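Local coordinates for beta-galactosidase (Trichoderma reesei, PDB 3OG2), which probably hydrolyses terminal non-reducing beta-D-galactose residues from beta-D-galactosides, as a glycoside hydrolase of family 35, at residues L22-V26 and Q165-G169; G137-T141 and N790-G794; V425-S430 and H453-Y457. The contacts are given in a common frame with arbitrary orientation. Where two conformers were deposited one is given. Numbering follows the deposited sequence.

Interaction 1 of 3, residues L22-V26 and Q165-G169; sequences LQNIV and QITNG
A small apolar contact joins the N-terminal segment 22-26 to the turn that links helix 144-163 to strand 172-177, an alpha-to-beta connection of the TIM barrel. No hydrogen bond crosses, and the backbones stay apart, with Ile25 CA 6.7 Å from Thr167 CA. Residues 22-25 are irregular: Gln23 is extended (-155/169), but Asn24 (-118/18) and Ile25 (-80/-46) bend the chain before strand 26-28. Residues 166-167 are a single 3-10 turn, with Asn168 N hydrogen-bonded to Gln165 O (2.8 Å) and Gly169 N to Ile166 O (3.1 Å). Gly169 closes the turn at phi/psi 86/15, where a CB would strike the preceding carbonyl. Beta-branched residues supply most of the interface, since their methyls fill the gap close to the main chain. Ile166, with chi1 and chi2 both t, sets its CG2 3.6 Å from Val26 CG2 and 3.8 Å from Ile25 CG2, and it also packs on Val35 of the antiparallel strand 33-35 and on Ile173 of barrel strand 172-177. Thr167 turns its methyl to the contact: CG2 lies 3.9 Å from Ile25 CG1 and 3.8 Å from Gln23 CG. Gln23 can offer its methylenes because its amide folds back (chi1 and chi2 both p) to hold its own segment in shape. Gln23 OE1 accepts from Val26 N at 2.8 Å, and weakly from Ile25 N, while Gln23 NE2 donates to Val26 O at 2.8 Å.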
ATOM      1  N   LEU A  22     -10.878 -27.176  -8.120  1.00 11.02           N
ATOM      2  CA  LEU A  22     -12.157 -27.244  -8.869  1.00 10.93           C
ATOM      3  C   LEU A  22     -11.949 -27.080 -10.373  1.00 11.67           C
ATOM      4  O   LEU A  22     -12.923 -27.119 -11.148  1.00 14.04           O
ATOM      5  CB  LEU A  22     -13.089 -26.165  -8.337  1.00 11.17           C
ATOM      6  CG  LEU A  22     -13.446 -26.358  -6.879  1.00 11.32           C
ATOM      7  CD1 LEU A  22     -14.399 -25.241  -6.423  1.00 13.17           C
ATOM      8  CD2 LEU A  22     -14.102 -27.719  -6.632  1.00 19.02           C
ATOM      9  N   GLN A  23     -10.713 -26.847 -10.772  1.00 10.89           N
ATOM     10  CA  GLN A  23     -10.294 -26.545 -12.134  1.00 10.25           C
ATOM     11  C   GLN A  23      -8.845 -26.972 -12.259  1.00  9.69           C
ATOM     12  O   GLN A  23      -8.198 -27.140 -11.218  1.00 11.20           O
ATOM     13  CB  GLN A  23     -10.516 -25.058 -12.506  1.00 11.33           C
ATOM     14  CG  GLN A  23     -10.200 -24.063 -11.371  1.00 10.34           C
ATOM     15  CD  GLN A  23      -8.713 -23.988 -11.068  1.00  8.53           C
ATOM     16  OE1 GLN A  23      -7.940 -23.870 -12.029  1.00 10.12           O
ATOM     17  NE2 GLN A  23      -8.269 -24.099  -9.809  1.00 10.07           N
ATOM     18  N   ASN A  24      -8.309 -26.997 -13.478  1.00 10.87           N
ATOM     19  CA  ASN A  24      -6.914 -27.462 -13.516  1.00 12.61           C
ATOM     20  C   ASN A  24      -5.970 -26.383 -14.033  1.00 11.26           C
ATOM     21  O   ASN A  24      -4.835 -26.681 -14.387  1.00 15.43           O
ATOM     22  CB  ASN A  24      -6.783 -28.741 -14.324  1.00 18.26           C
ATOM     23  CG  ASN A  24      -6.988 -28.465 -15.772  1.00 23.08           C
ATOM     24  OD1 ASN A  24      -7.681 -27.533 -16.149  1.00 26.94           O
ATOM     25  ND2 ASN A  24      -6.352 -29.279 -16.621  1.00 48.83           N
ATOM     26  N   ILE A  25      -6.376 -25.126 -14.027  1.00 10.21           N
ATOM     27  CA  ILE A  25      -5.483 -24.024 -14.417  0.50  9.41           C
ATOM     28  C   ILE A  25      -4.566 -23.656 -13.260  1.00  8.96           C
ATOM     29  O   ILE A  25      -3.365 -23.477 -13.440  1.00 12.39           O
ATOM     30  CB  ILE A  25      -6.385 -22.885 -14.910  0.50 10.67           C
ATOM     31  CG1 ILE A  25      -7.448 -23.417 -15.913  0.50 11.90           C
ATOM     32  CG2 ILE A  25      -5.644 -21.721 -15.522  0.50 10.51           C
ATOM     33  CD1 ILE A  25      -6.813 -24.061 -17.132  0.50 15.87           C
ATOM     34  N   VAL A  26      -5.142 -23.526 -12.068  1.00  8.95           N
ATOM     35  CA  VAL A  26      -4.367 -23.169 -10.868  1.00  8.24           C
ATOM     36  C   VAL A  26      -4.475 -24.320  -9.886  1.00  8.51           C
ATOM     37  O   VAL A  26      -5.563 -24.578  -9.368  1.00  9.16           O
ATOM     38  CB  VAL A  26      -4.842 -21.860 -10.203  1.00  8.57           C
ATOM     39  CG1 VAL A  26      -3.931 -21.468  -9.037  1.00  9.41           C
ATOM     40  CG2 VAL A  26      -4.867 -20.690 -11.203  1.00 11.40           C
ATOM     41  N   GLN A 165     -11.445 -14.270 -13.390  1.00  7.70           N
ATOM     42  CA  GLN A 165     -10.577 -15.415 -13.128  1.00  7.66           C
ATOM     43  C   GLN A 165      -9.816 -15.867 -14.352  1.00  7.56           C
ATOM     44  O   GLN A 165     -10.242 -15.721 -15.502  1.00  8.42           O
ATOM     45  CB  GLN A 165     -11.466 -16.592 -12.630  1.00  7.77           C
ATOM     46  CG  GLN A 165     -11.929 -16.360 -11.178  1.00  8.56           C
ATOM     47  CD  GLN A 165     -12.919 -17.429 -10.778  1.00  8.13           C
ATOM     48  OE1 GLN A 165     -12.691 -18.158  -9.794  1.00  9.02           O
ATOM     49  NE2 GLN A 165     -14.056 -17.561 -11.455  1.00  8.54           N
ATOM     50  N   ILE A 166      -8.638 -16.448 -14.058  1.00  7.64           N
ATOM     51  CA  ILE A 166      -7.786 -17.013 -15.090  1.00  8.41           C
ATOM     52  C   ILE A 166      -8.512 -18.089 -15.919  1.00  9.97           C
ATOM     53  O   ILE A 166      -8.226 -18.300 -17.113  1.00 11.53           O
ATOM     54  CB  ILE A 166      -6.483 -17.525 -14.449  1.00  9.14           C
ATOM     55  CG1 ILE A 166      -5.451 -17.907 -15.475  1.00 10.13           C
ATOM     56  CG2 ILE A 166      -6.762 -18.724 -13.509  1.00  9.83           C
ATOM     57  CD1 ILE A 166      -4.074 -18.251 -14.920  1.00 10.59           C
ATOM     58  N   THR A 167      -9.529 -18.753 -15.333  1.00  9.85           N
ATOM     59  CA  THR A 167     -10.327 -19.764 -16.046  1.00 10.51           C
ATOM     60  C   THR A 167     -11.195 -19.110 -17.098  1.00 11.83           C
ATOM     61  O   THR A 167     -11.720 -19.825 -17.950  1.00 13.90           O
ATOM     62  CB  THR A 167     -11.200 -20.515 -15.025  1.00 11.74           C
ATOM     63  OG1 THR A 167     -11.802 -19.572 -14.173  1.00 12.67           O
ATOM     64  CG2 THR A 167     -10.341 -21.423 -14.155  1.00 13.45           C
ATOM     65  N   ASN A 168     -11.382 -17.806 -17.061  1.00 11.55           N
ATOM     66  CA  ASN A 168     -12.126 -17.019 -18.042  1.00 14.67           C
ATOM     67  C   ASN A 168     -11.209 -16.084 -18.836  1.00 14.36           C
ATOM     68  O   ASN A 168     -11.717 -15.184 -19.466  1.00 19.34           O
ATOM     69  CB  ASN A 168     -13.157 -16.085 -17.391  1.00 18.04           C
ATOM     70  CG  ASN A 168     -14.176 -16.900 -16.681  1.00 21.54           C
ATOM     71  OD1 ASN A 168     -14.571 -17.956 -17.227  1.00 28.64           O
ATOM     72  ND2 ASN A 168     -14.609 -16.455 -15.526  1.00 24.60           N
ATOM     73  N   GLY A 169      -9.903 -16.281 -18.785  1.00 12.88           N
ATOM     74  CA  GLY A 169      -9.004 -15.419 -19.541  1.00 14.78           C
ATOM     75  C   GLY A 169      -8.602 -14.150 -18.813  1.00 11.60           C
ATOM     76  O   GLY A 169      -8.072 -13.250 -19.460  1.00 14.37           O
TER

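Interaction 2 of 3, residues G137-T141 and N790-G794; sequences GKLRT and NWTTG
Arg140, Thr793 and Asn790 carry most of this contact between two loops without regular structure. Arg140 is the third residue of a type II turn, Lys138 to Thr141, and takes the left-handed phi/psi of 63/34; Thr141 OG1 reinforces the turn by donating to Lys138 O (2.7 Å). From there its long side chain (chi1 m, chi2 t, chi3 p) runs along segment 790-794. Arg140 NH1 donates to Asn790 O at 2.9 Å and, weakly, to Trp791 O at 3.2 Å, both acceptors near the guanidinium plane, while NH2 forms a salt bridge with Glu178. Arginine suits the place because it can serve carbonyls and a carboxylate at once. Thr793 lies beside the turn, its CA 5.8 Å from Arg140 CA. Its chi1 (m) brings Thr793 CG2 to 3.3 Å from Arg140 O and 4.0 Å from Thr141 CG2, and places its OG1 over one guanidinium face. The contact thus joins the catalytic TIM barrel, in the loop between strand 110-116 and helix 144-163, to a beta domain far along the sequence whose loop reaches the galactose site: Trp791 NE1 hydrogen-bonds Glu180, a galactose-binding residue. Asn790 (chi1 t) accepts from Met798 N through OD1, and its ND2 donates to a bridging water. That water, 3.1 Å from Asn790 ND2, also accepts from Gly794 N (2.8 Å) and donates to Leu139 O (2.8 Å). Gly794 has phi/psi 100/-13, which calls for glycine, and its O lies 3.9 Å from Lys138 CD.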
ATOM      1  N   GLY A 137     -26.632  -8.022  15.810  1.00 10.87           N
ATOM      2  CA  GLY A 137     -25.796  -9.200  16.076  1.00 13.88           C
ATOM      3  C   GLY A 137     -24.317  -8.903  16.015  1.00 10.89           C
ATOM      4  O   GLY A 137     -23.855  -7.894  15.449  1.00 11.22           O
ATOM      5  N   LYS A 138     -23.546  -9.846  16.575  1.00 10.78           N
ATOM      6  CA  LYS A 138     -22.105  -9.669  16.564  0.50 10.24           C
ATOM      7  C   LYS A 138     -21.508  -9.831  15.159  1.00  9.07           C
ATOM      8  O   LYS A 138     -21.792 -10.793  14.414  1.00 10.57           O
ATOM      9  CB  LYS A 138     -21.431 -10.685  17.497  0.50 12.87           C
ATOM     10  CG  LYS A 138     -21.881 -10.559  18.944  0.50 13.28           C
ATOM     11  CD  LYS A 138     -21.192  -9.401  19.638  0.50 18.57           C
ATOM     12  CE  LYS A 138     -21.514  -9.375  21.126  0.50 25.44           C
ATOM     13  NZ  LYS A 138     -21.685 -10.737  21.703  0.50 30.31           N
ATOM     14  N   LEU A 139     -20.649  -8.876  14.818  1.00  8.90           N
ATOM     15  CA  LEU A 139     -20.052  -8.877  13.491  1.00  8.25           C
ATOM     16  C   LEU A 139     -19.044  -9.995  13.350  1.00  7.77           C
ATOM     17  O   LEU A 139     -18.385 -10.384  14.346  1.00  8.94           O
ATOM     18  CB  LEU A 139     -19.373  -7.514  13.211  1.00  8.95           C
ATOM     19  CG  LEU A 139     -20.269  -6.304  13.491  1.00  9.06           C
ATOM     20  CD1 LEU A 139     -19.509  -5.002  13.301  1.00 12.73           C
ATOM     21  CD2 LEU A 139     -21.572  -6.308  12.698  1.00 11.87           C
ATOM     22  N   ARG A 140     -18.896 -10.540  12.136  1.00  7.53           N
ATOM     23  CA  ARG A 140     -17.944 -11.611  11.838  1.00  6.99           C
ATOM     24  C   ARG A 140     -18.312 -12.862  12.635  1.00  7.01           C
ATOM     25  O   ARG A 140     -17.440 -13.642  13.007  1.00  9.20           O
ATOM     26  CB  ARG A 140     -16.475 -11.244  12.113  1.00  8.45           C
ATOM     27  CG  ARG A 140     -16.083  -9.965  11.325  1.00  8.21           C
ATOM     28  CD  ARG A 140     -14.679  -9.518  11.663  1.00  8.11           C
ATOM     29  NE  ARG A 140     -13.710 -10.509  11.107  1.00  7.53           N
ATOM     30  CZ  ARG A 140     -12.434 -10.568  11.527  1.00  7.36           C
ATOM     31  NH1 ARG A 140     -11.998  -9.736  12.485  1.00  9.07           N
ATOM     32  NH2 ARG A 140     -11.647 -11.475  10.989  1.00  8.44           N
ATOM     33  N   THR A 141     -19.609 -13.065  12.830  1.00  8.57           N
ATOM     34  CA  THR A 141     -20.130 -14.339  13.363  1.00  9.60           C
ATOM     35  C   THR A 141     -21.280 -14.798  12.493  1.00  9.05           C
ATOM     36  O   THR A 141     -21.684 -14.065  11.575  1.00  9.96           O
ATOM     37  CB  THR A 141     -20.633 -14.200  14.798  1.00  9.72           C
ATOM     38  OG1 THR A 141     -21.883 -13.494  14.821  1.00 10.65           O
ATOM     39  CG2 THR A 141     -19.624 -13.495  15.699  1.00 12.52           C
ATOM     40  N   ASN A 790     -12.439  -3.781  13.413  1.00  8.29           N
ATOM     41  CA  ASN A 790     -13.133  -4.832  14.159  1.00  8.32           C
ATOM     42  C   ASN A 790     -12.302  -6.099  14.097  1.00  8.58           C
ATOM     43  O   ASN A 790     -12.743  -7.181  13.697  1.00  9.33           O
ATOM     44  CB  ASN A 790     -14.533  -5.059  13.545  1.00  9.18           C
ATOM     45  CG  ASN A 790     -15.492  -5.645  14.563  1.00  8.20           C
ATOM     46  OD1 ASN A 790     -16.291  -4.899  15.131  1.00  9.76           O
ATOM     47  ND2 ASN A 790     -15.459  -6.962  14.821  1.00 10.76           N
ATOM     48  N   TRP A 791     -11.031  -5.955  14.542  1.00  9.77           N
ATOM     49  CA  TRP A 791     -10.060  -7.017  14.353  1.00 10.96           C
ATOM     50  C   TRP A 791     -10.311  -8.218  15.227  1.00 10.18           C
ATOM     51  O   TRP A 791      -9.893  -9.337  14.882  1.00 15.85           O
ATOM     52  CB  TRP A 791      -8.617  -6.492  14.574  1.00 19.56           C
ATOM     53  CG  TRP A 791      -7.643  -7.542  14.136  1.00 21.82           C
ATOM     54  CD1 TRP A 791      -7.181  -7.758  12.872  1.00 36.23           C
ATOM     55  CD2 TRP A 791      -7.011  -8.519  14.967  1.00 36.30           C
ATOM     56  NE1 TRP A 791      -6.312  -8.800  12.857  1.00 36.98           N
ATOM     57  CE2 TRP A 791      -6.175  -9.300  14.126  1.00 30.46           C
ATOM     58  CE3 TRP A 791      -7.125  -8.753  16.357  1.00 37.05           C
ATOM     59  CZ2 TRP A 791      -5.419 -10.341  14.622  1.00 36.55           C
ATOM     60  CZ3 TRP A 791      -6.352  -9.812  16.852  1.00 49.80           C
ATOM     61  CH2 TRP A 791      -5.539 -10.556  15.982  1.00 50.47           C
ATOM     62  N   THR A 792     -10.977  -8.091  16.350  1.00 10.52           N
ATOM     63  CA  THR A 792     -11.215  -9.236  17.259  1.00 11.36           C
ATOM     64  C   THR A 792     -12.696  -9.597  17.128  1.00 11.13           C
ATOM     65  O   THR A 792     -13.600  -8.881  17.562  1.00 14.25           O
ATOM     66  CB  THR A 792     -10.919  -8.861  18.688  1.00 12.33           C
ATOM     67  OG1 THR A 792      -9.516  -8.484  18.773  1.00 15.69           O
ATOM     68  CG2 THR A 792     -11.186 -10.013  19.648  1.00 15.55           C
ATOM     69  N   THR A 793     -12.974 -10.725  16.526  1.00 12.18           N
ATOM     70  CA  THR A 793     -14.341 -11.233  16.390  1.00 12.54           C
ATOM     71  C   THR A 793     -15.007 -11.350  17.751  1.00 12.05           C
ATOM     72  O   THR A 793     -14.429 -11.932  18.680  1.00 12.48           O
ATOM     73  CB  THR A 793     -14.268 -12.593  15.669  1.00 14.34           C
ATOM     74  OG1 THR A 793     -13.855 -12.351  14.300  1.00 16.12           O
ATOM     75  CG2 THR A 793     -15.615 -13.259  15.674  1.00 17.62           C
ATOM     76  N   GLY A 794     -16.207 -10.795  17.893  1.00 13.25           N
ATOM     77  CA  GLY A 794     -16.937 -10.920  19.155  1.00 16.58           C
ATOM     78  C   GLY A 794     -16.798  -9.646  19.981  1.00 14.64           C
ATOM     79  O   GLY A 794     -17.534  -9.520  20.945  1.00 18.33           O
TER
HETATM   80  O   HOH W   1     -17.433  -8.743  16.360  1.00 10.78           O

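Interaction 3 of 3, residues V425-S430 and H453-Y457; sequences VKLPTS and HVTDY
Two segments of domain 2 of the beta-galactosidase run side by side in nearly the same direction, 14° apart, yet belong to different sheets: 425-427 belongs to the middle strand of a three-stranded sheet, and 453-454 lies in an eight-stranded one. No backbone-to-backbone hydrogen bond crosses; every link involves a side chain. Leu427 (chi1 m, chi2 t) points across, its CB 3.7 Å from Thr455 CG2 and its CD1 4.3 Å from His453 CB. Val425 (m) sets CG1 4.2 Å from His453 CD2; His453 (m) has NE2 hydrogen-bonded to Tyr423 OH. Thr455, chi1 p, is two-sided: its CG2 also meets Thr429 CG2 at 3.8 Å, while its OG1 donates to Pro428 O at 2.9 Å. Thr429 CA and Thr455 CA are 5.8 Å apart. The chain turns a corner at Thr455-Asp456; Asp456 (phi/psi 43/55) and Tyr457 both face Leu464, a G1 beta bulge, and chi1 m sends the Asp456 carboxylate to Ser430: Asp456 OD2 accepts from Ser430 N at 2.8 Å, and Asp456 OD1 from Ser430 OG (chi1 p) at 2.6 Å. Lys498 forms a salt bridge with OD1, so the carboxylate's negative charge is compensated as well as hydrogen-bonded at both oxygens.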
ATOM      1  N   VAL A 425      32.746 -21.213   3.901  1.00 12.01           N
ATOM      2  CA  VAL A 425      31.664 -22.222   4.006  1.00 11.68           C
ATOM      3  C   VAL A 425      32.188 -23.565   3.542  1.00 12.19           C
ATOM      4  O   VAL A 425      33.152 -23.679   2.783  1.00 14.52           O
ATOM      5  CB  VAL A 425      30.389 -21.844   3.205  1.00 11.77           C
ATOM      6  CG1 VAL A 425      29.738 -20.628   3.838  1.00 15.55           C
ATOM      7  CG2 VAL A 425      30.760 -21.565   1.776  1.00 14.44           C
ATOM      8  N   LYS A 426      31.538 -24.621   3.993  1.00 13.29           N
ATOM      9  CA  LYS A 426      31.828 -25.980   3.542  1.00 14.42           C
ATOM     10  C   LYS A 426      30.481 -26.524   3.062  1.00 13.49           C
ATOM     11  O   LYS A 426      29.578 -26.748   3.897  1.00 14.34           O
ATOM     12  CB  LYS A 426      32.457 -26.835   4.658  1.00 18.17           C
ATOM     13  CG  LYS A 426      32.768 -28.222   4.150  1.00 22.57           C
ATOM     14  CD  LYS A 426      33.553 -29.073   5.144  1.00 24.24           C
ATOM     15  CE  LYS A 426      34.392 -30.026   4.286  1.00 34.90           C
ATOM     16  NZ  LYS A 426      34.329 -29.703   2.814  1.00 53.70           N
ATOM     17  N   LEU A 427      30.303 -26.678   1.736  1.00 12.86           N
ATOM     18  CA  LEU A 427      28.973 -26.932   1.177  1.00 13.31           C
ATOM     19  C   LEU A 427      28.991 -28.242   0.402  1.00 12.99           C
ATOM     20  O   LEU A 427      29.995 -28.568  -0.243  1.00 15.35           O
ATOM     21  CB  LEU A 427      28.528 -25.812   0.213  1.00 11.44           C
ATOM     22  CG  LEU A 427      28.486 -24.418   0.837  1.00 10.87           C
ATOM     23  CD1 LEU A 427      28.052 -23.365  -0.170  1.00 13.87           C
ATOM     24  CD2 LEU A 427      27.572 -24.339   2.053  1.00 14.46           C
ATOM     25  N   PRO A 428      27.899 -28.948   0.456  1.00 12.83           N
ATOM     26  CA  PRO A 428      27.772 -30.157  -0.359  1.00 13.62           C
ATOM     27  C   PRO A 428      27.582 -29.804  -1.825  1.00 13.25           C
ATOM     28  O   PRO A 428      26.836 -28.850  -2.169  1.00 15.21           O
ATOM     29  CB  PRO A 428      26.533 -30.846   0.235  1.00 14.52           C
ATOM     30  CG  PRO A 428      25.708 -29.696   0.751  1.00 14.17           C
ATOM     31  CD  PRO A 428      26.704 -28.703   1.302  1.00 14.71           C
ATOM     32  N   THR A 429      28.252 -30.565  -2.691  1.00 15.55           N
ATOM     33  CA  THR A 429      28.091 -30.393  -4.118  1.00 15.14           C
ATOM     34  C   THR A 429      28.119 -31.784  -4.778  1.00 18.12           C
ATOM     35  O   THR A 429      28.509 -32.747  -4.138  1.00 17.56           O
ATOM     36  CB  THR A 429      29.164 -29.542  -4.824  1.00 15.24           C
ATOM     37  OG1 THR A 429      30.367 -30.304  -4.925  1.00 18.06           O
ATOM     38  CG2 THR A 429      29.520 -28.297  -4.039  1.00 18.22           C
ATOM     39  N   SER A 430      27.710 -31.845  -6.040  1.00 18.00           N
ATOM     40  CA  SER A 430      27.874 -33.053  -6.856  1.00 18.37           C
ATOM     41  C   SER A 430      29.325 -33.488  -6.995  1.00 20.62           C
ATOM     42  O   SER A 430      29.589 -34.630  -7.382  1.00 25.42           O
ATOM     43  CB  SER A 430      27.339 -32.824  -8.267  1.00 19.05           C
ATOM     44  OG  SER A 430      28.035 -31.707  -8.873  1.00 18.94           O
ATOM     45  N   HIS A 453      23.885 -18.475  -0.908  1.00  9.28           N
ATOM     46  CA  HIS A 453      24.911 -19.172  -1.684  1.00  9.41           C
ATOM     47  C   HIS A 453      24.250 -20.383  -2.328  1.00  9.64           C
ATOM     48  O   HIS A 453      23.262 -20.901  -1.799  1.00 11.09           O
ATOM     49  CB  HIS A 453      26.084 -19.602  -0.829  1.00  9.85           C
ATOM     50  CG  HIS A 453      26.725 -18.487  -0.064  1.00 10.56           C
ATOM     51  ND1 HIS A 453      26.917 -17.204  -0.566  1.00 10.59           N
ATOM     52  CD2 HIS A 453      27.252 -18.452   1.167  1.00 12.91           C
ATOM     53  CE1 HIS A 453      27.533 -16.443   0.352  1.00 11.12           C
ATOM     54  NE2 HIS A 453      27.736 -17.189   1.424  1.00 12.07           N
ATOM     55  N   VAL A 454      24.761 -20.838  -3.474  1.00  9.24           N
ATOM     56  CA  VAL A 454      24.149 -21.968  -4.158  1.00  9.30           C
ATOM     57  C   VAL A 454      25.173 -23.022  -4.540  1.00  9.97           C
ATOM     58  O   VAL A 454      26.354 -22.745  -4.724  1.00 10.47           O
ATOM     59  CB  VAL A 454      23.405 -21.517  -5.449  1.00  9.51           C
ATOM     60  CG1 VAL A 454      22.246 -20.569  -5.123  1.00 10.76           C
ATOM     61  CG2 VAL A 454      24.327 -20.832  -6.437  1.00 10.16           C
ATOM     62  N   THR A 455      24.689 -24.263  -4.660  1.00  9.69           N
ATOM     63  CA  THR A 455      25.490 -25.329  -5.269  1.00  9.85           C
ATOM     64  C   THR A 455      24.669 -26.036  -6.363  1.00 10.28           C
ATOM     65  O   THR A 455      23.416 -26.128  -6.272  1.00 10.82           O
ATOM     66  CB  THR A 455      26.082 -26.354  -4.279  1.00 10.71           C
ATOM     67  OG1 THR A 455      25.032 -27.097  -3.675  1.00 12.30           O
ATOM     68  CG2 THR A 455      26.888 -25.681  -3.155  1.00 12.63           C
ATOM     69  N   ASP A 456      25.353 -26.550  -7.379  1.00 10.74           N
ATOM     70  CA  ASP A 456      24.768 -27.196  -8.537  1.00 11.26           C
ATOM     71  C   ASP A 456      23.555 -26.434  -9.045  1.00 10.75           C
ATOM     72  O   ASP A 456      22.429 -26.946  -9.177  1.00 11.92           O
ATOM     73  CB  ASP A 456      24.366 -28.642  -8.201  1.00 12.44           C
ATOM     74  CG  ASP A 456      25.673 -29.414  -7.982  1.00 12.34           C
ATOM     75  OD1 ASP A 456      26.435 -29.601  -8.974  1.00 15.36           O
ATOM     76  OD2 ASP A 456      25.955 -29.812  -6.847  1.00 15.64           O
ATOM     77  N   TYR A 457      23.790 -25.143  -9.312  1.00  9.77           N
ATOM     78  CA  TYR A 457      22.727 -24.244  -9.753  1.00 10.05           C
ATOM     79  C   TYR A 457      22.693 -24.254 -11.262  1.00  9.51           C
ATOM     80  O   TYR A 457      23.691 -23.865 -11.910  1.00 11.35           O
ATOM     81  CB  TYR A 457      23.025 -22.848  -9.198  1.00 10.04           C
ATOM     82  CG  TYR A 457      21.974 -21.836  -9.580  1.00  9.50           C
ATOM     83  CD1 TYR A 457      22.102 -21.092 -10.779  1.00 10.61           C
ATOM     84  CD2 TYR A 457      20.851 -21.622  -8.785  1.00 10.39           C
ATOM     85  CE1 TYR A 457      21.142 -20.173 -11.149  1.00 11.30           C
ATOM     86  CE2 TYR A 457      19.903 -20.687  -9.147  1.00 10.21           C
ATOM     87  CZ  TYR A 457      20.064 -19.961 -10.321  1.00 10.13           C
ATOM     88  OH  TYR A 457      19.116 -19.046 -10.715  1.00 11.74           O
TER

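Following the chain, interaction 1 opens first, at residues 22-26, which run into the antiparallel strand 26-28 ahead of the barrel, and closes at 165-169 after a long run through the first part of the TIM barrel. Interaction 2 opens within that span, at 137-141, so the two cross; it closes some 650 residues later at 790-794, linking the barrel to a beta domain far along the sequence. Interaction 3 opens after interaction 1 has closed and lies wholly within the span of interaction 2, joining two sheets of one beta domain over a short 22-residue excursion. None touch: centres are 33 Å (1 and 2), 38 Å (1 and 3) and 51 Å (2 and 3) apart.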